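Local coordinates for protein Fdc1 (Candida dubliniensis, PDB 4ZAD) that probably catalyses the reversible decarboxylation of cinnamic, p-coumaric and ferulic acids to their vinyl products, using a prenylated flavin cofactor, at residues E19-E24 against H84-L89. Numbering follows the deposited sequence.
Sequences EGDLIE and HARIAL
Arg-86 reaches out from the short helix 85-90 and takes the carboxylate of Asp-21 side-on, pairing NE and NH2 with one oxygen each in a bidentate salt bridge. NE donates to Asp-21 OD2 at 2.9 Å, NH2 to Asp-21 OD1 at 3.1 Å, and both bonds run fairly straight. Each oxygen lies at the guanidinium edge, close to its plane, and is approached on its syn side. The two flat groups are nevertheless not coplanar: their planes stand 41° apart, which brings the nitrogens in above the carboxylate plane. Asp-21 holds CG anti to its own nitrogen (chi1 -168°), directing the carboxylate at the helix, while the arginine chain, extended from CG to NE, bridges a backbone separation of 8.9 Å between the CA atoms of Asp-21 and Arg-86.

Beside this pair, Glu-19 and Leu-89 pass each other in opposite directions, the carboxylate oxygen OE1 of Glu-19 in van der Waals contact with the Leu-89 methyl CD1 at 3.9 Å. Between Glu-19 and Asp-21, Gly-20 ends helix 9-19 in a Schellman motif, and the chain enters strand 22-25, an outermost strand, within this chain, of a four-stranded mixed sheet.

Arg-78 forms salt bridges with both acids, through Glu-19 OE1 and Asp-21 OD2, and the carbonyls of Leu-47 and Cys-73 accept from NH2 and NH1 of Arg-86. With three nitrogens thus engaged, the buried guanidinium is fixed in rotation, and two arginines meeting at Asp-21 would probably keep that carboxylate ionised, an electrostatic tie between the helix-to-strand turn and helix 85-90 within the N-terminal domain of this UbiD-family enzyme, away from the flavin site.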
loop_
_atom_site.group_PDB
_atom_site.type_symbol
_atom_site.label_atom_id
_atom_site.label_comp_id
_atom_site.label_asym_id
_atom_site.label_seq_id
_atom_site.Cartn_x
_atom_site.Cartn_y
_atom_site.Cartn_z
ATOM N N GLU A 19 28.592 -6.784 -11.623
ATOM C CA GLU A 19 27.293 -6.340 -12.116
ATOM C C GLU A 19 27.083 -4.863 -11.867
ATOM O O GLU A 19 26.126 -4.270 -12.381
ATOM C CB GLU A 19 26.158 -7.197 -11.544
ATOM C CG GLU A 19 25.938 -8.474 -12.389
ATOM C CD GLU A 19 24.826 -9.406 -11.888
ATOM O OE1 GLU A 19 24.080 -9.019 -10.943
ATOM O OE2 GLU A 19 24.731 -10.532 -12.453
ATOM N N GLY A 20 28.003 -4.263 -11.105
ATOM C CA GLY A 20 27.922 -2.837 -10.759
ATOM C C GLY A 20 27.006 -2.580 -9.574
ATOM O O GLY A 20 26.460 -1.487 -9.419
ATOM N N ASP A 21 26.860 -3.595 -8.738
ATOM C CA ASP A 21 25.958 -3.534 -7.621
ATOM C C ASP A 21 26.676 -3.614 -6.279
ATOM O O ASP A 21 26.080 -3.951 -5.282
ATOM C CB ASP A 21 24.967 -4.661 -7.777
ATOM C CG ASP A 21 23.819 -4.550 -6.858
ATOM O OD1 ASP A 21 23.374 -3.427 -6.577
ATOM O OD2 ASP A 21 23.342 -5.614 -6.434
ATOM N N LEU A 22 27.959 -3.252 -6.280
ATOM C CA LEU A 22 28.804 -3.163 -5.073
ATOM C C LEU A 22 29.693 -1.886 -5.046
ATOM O O LEU A 22 30.391 -1.570 -6.015
ATOM C CB LEU A 22 29.708 -4.380 -5.002
ATOM C CG LEU A 22 30.453 -4.511 -3.685
ATOM C CD1 LEU A 22 29.526 -5.098 -2.614
ATOM C CD2 LEU A 22 31.674 -5.369 -3.902
ATOM N N ILE A 23 29.680 -1.180 -3.923
ATOM C CA ILE A 23 30.567 -0.040 -3.708
ATOM C C ILE A 23 31.503 -0.330 -2.551
ATOM O O ILE A 23 31.038 -0.532 -1.432
ATOM C CB ILE A 23 29.732 1.228 -3.406
ATOM C CG1 ILE A 23 29.007 1.692 -4.691
ATOM C CG2 ILE A 23 30.589 2.348 -2.895
ATOM C CD1 ILE A 23 29.912 1.878 -5.975
ATOM N N GLU A 24 32.804 -0.402 -2.820
ATOM C CA GLU A 24 33.781 -0.453 -1.738
ATOM C C GLU A 24 33.844 0.961 -1.146
ATOM O O GLU A 24 33.908 1.938 -1.887
ATOM C CB GLU A 24 35.190 -0.916 -2.196
ATOM C CG GLU A 24 35.222 -2.168 -3.132
ATOM C CD GLU A 24 36.446 -3.090 -2.948
ATOM O OE1 GLU A 24 37.138 -2.991 -1.912
ATOM O OE2 GLU A 24 36.712 -3.946 -3.832
ATOM N N HIS A 84 15.467 -8.083 -7.390
ATOM C CA HIS A 84 15.761 -9.223 -6.529
ATOM C C HIS A 84 17.041 -9.980 -6.947
ATOM O O HIS A 84 17.284 -11.119 -6.500
ATOM C CB HIS A 84 14.548 -10.160 -6.475
ATOM C CG HIS A 84 13.477 -9.719 -5.512
ATOM N ND1 HIS A 84 12.754 -8.560 -5.675
ATOM C CD2 HIS A 84 13.009 -10.296 -4.377
ATOM C CE1 HIS A 84 11.887 -8.444 -4.688
ATOM N NE2 HIS A 84 12.022 -9.484 -3.885
ATOM N N ALA A 85 17.864 -9.337 -7.783
ATOM C CA ALA A 85 19.163 -9.866 -8.172
ATOM C C ALA A 85 19.948 -10.497 -7.030
ATOM O O ALA A 85 20.537 -11.575 -7.201
ATOM C CB ALA A 85 20.027 -8.775 -8.812
ATOM N N ARG A 86 20.008 -9.832 -5.893
ATOM C CA ARG A 86 20.886 -10.313 -4.880
ATOM C C ARG A 86 20.305 -11.619 -4.352
ATOM O O ARG A 86 21.023 -12.546 -4.004
ATOM C CB ARG A 86 21.081 -9.267 -3.778
ATOM C CG ARG A 86 21.792 -7.990 -4.260
ATOM C CD ARG A 86 22.137 -6.956 -3.138
ATOM N NE ARG A 86 22.206 -5.629 -3.727
ATOM C CZ ARG A 86 22.001 -4.475 -3.104
ATOM N NH1 ARG A 86 21.748 -4.401 -1.797
ATOM N NH2 ARG A 86 22.049 -3.358 -3.827
ATOM N N ILE A 87 18.992 -11.718 -4.349
ATOM C CA ILE A 87 18.346 -12.916 -3.860
ATOM C C ILE A 87 18.598 -14.053 -4.850
ATOM O O ILE A 87 19.038 -15.111 -4.458
ATOM C CB ILE A 87 16.864 -12.672 -3.580
ATOM C CG1 ILE A 87 16.700 -11.427 -2.716
ATOM C CG2 ILE A 87 16.289 -13.837 -2.848
ATOM C CD1 ILE A 87 17.431 -11.518 -1.357
ATOM N N ALA A 88 18.395 -13.821 -6.138
ATOM C CA ALA A 88 18.690 -14.846 -7.154
ATOM C C ALA A 88 20.109 -15.316 -7.032
ATOM O O ALA A 88 20.385 -16.488 -7.183
ATOM C CB ALA A 88 18.453 -14.306 -8.555
ATOM N N LEU A 89 21.019 -14.392 -6.747
ATOM C CA LEU A 89 22.441 -14.736 -6.742
ATOM C C LEU A 89 22.788 -15.702 -5.625
ATOM O O LEU A 89 23.615 -16.587 -5.817
ATOM C CB LEU A 89 23.332 -13.490 -6.710
ATOM C CG LEU A 89 23.365 -12.813 -8.088
ATOM C CD1 LEU A 89 24.032 -11.456 -7.958
ATOM C CD2 LEU A 89 24.045 -13.678 -9.185
#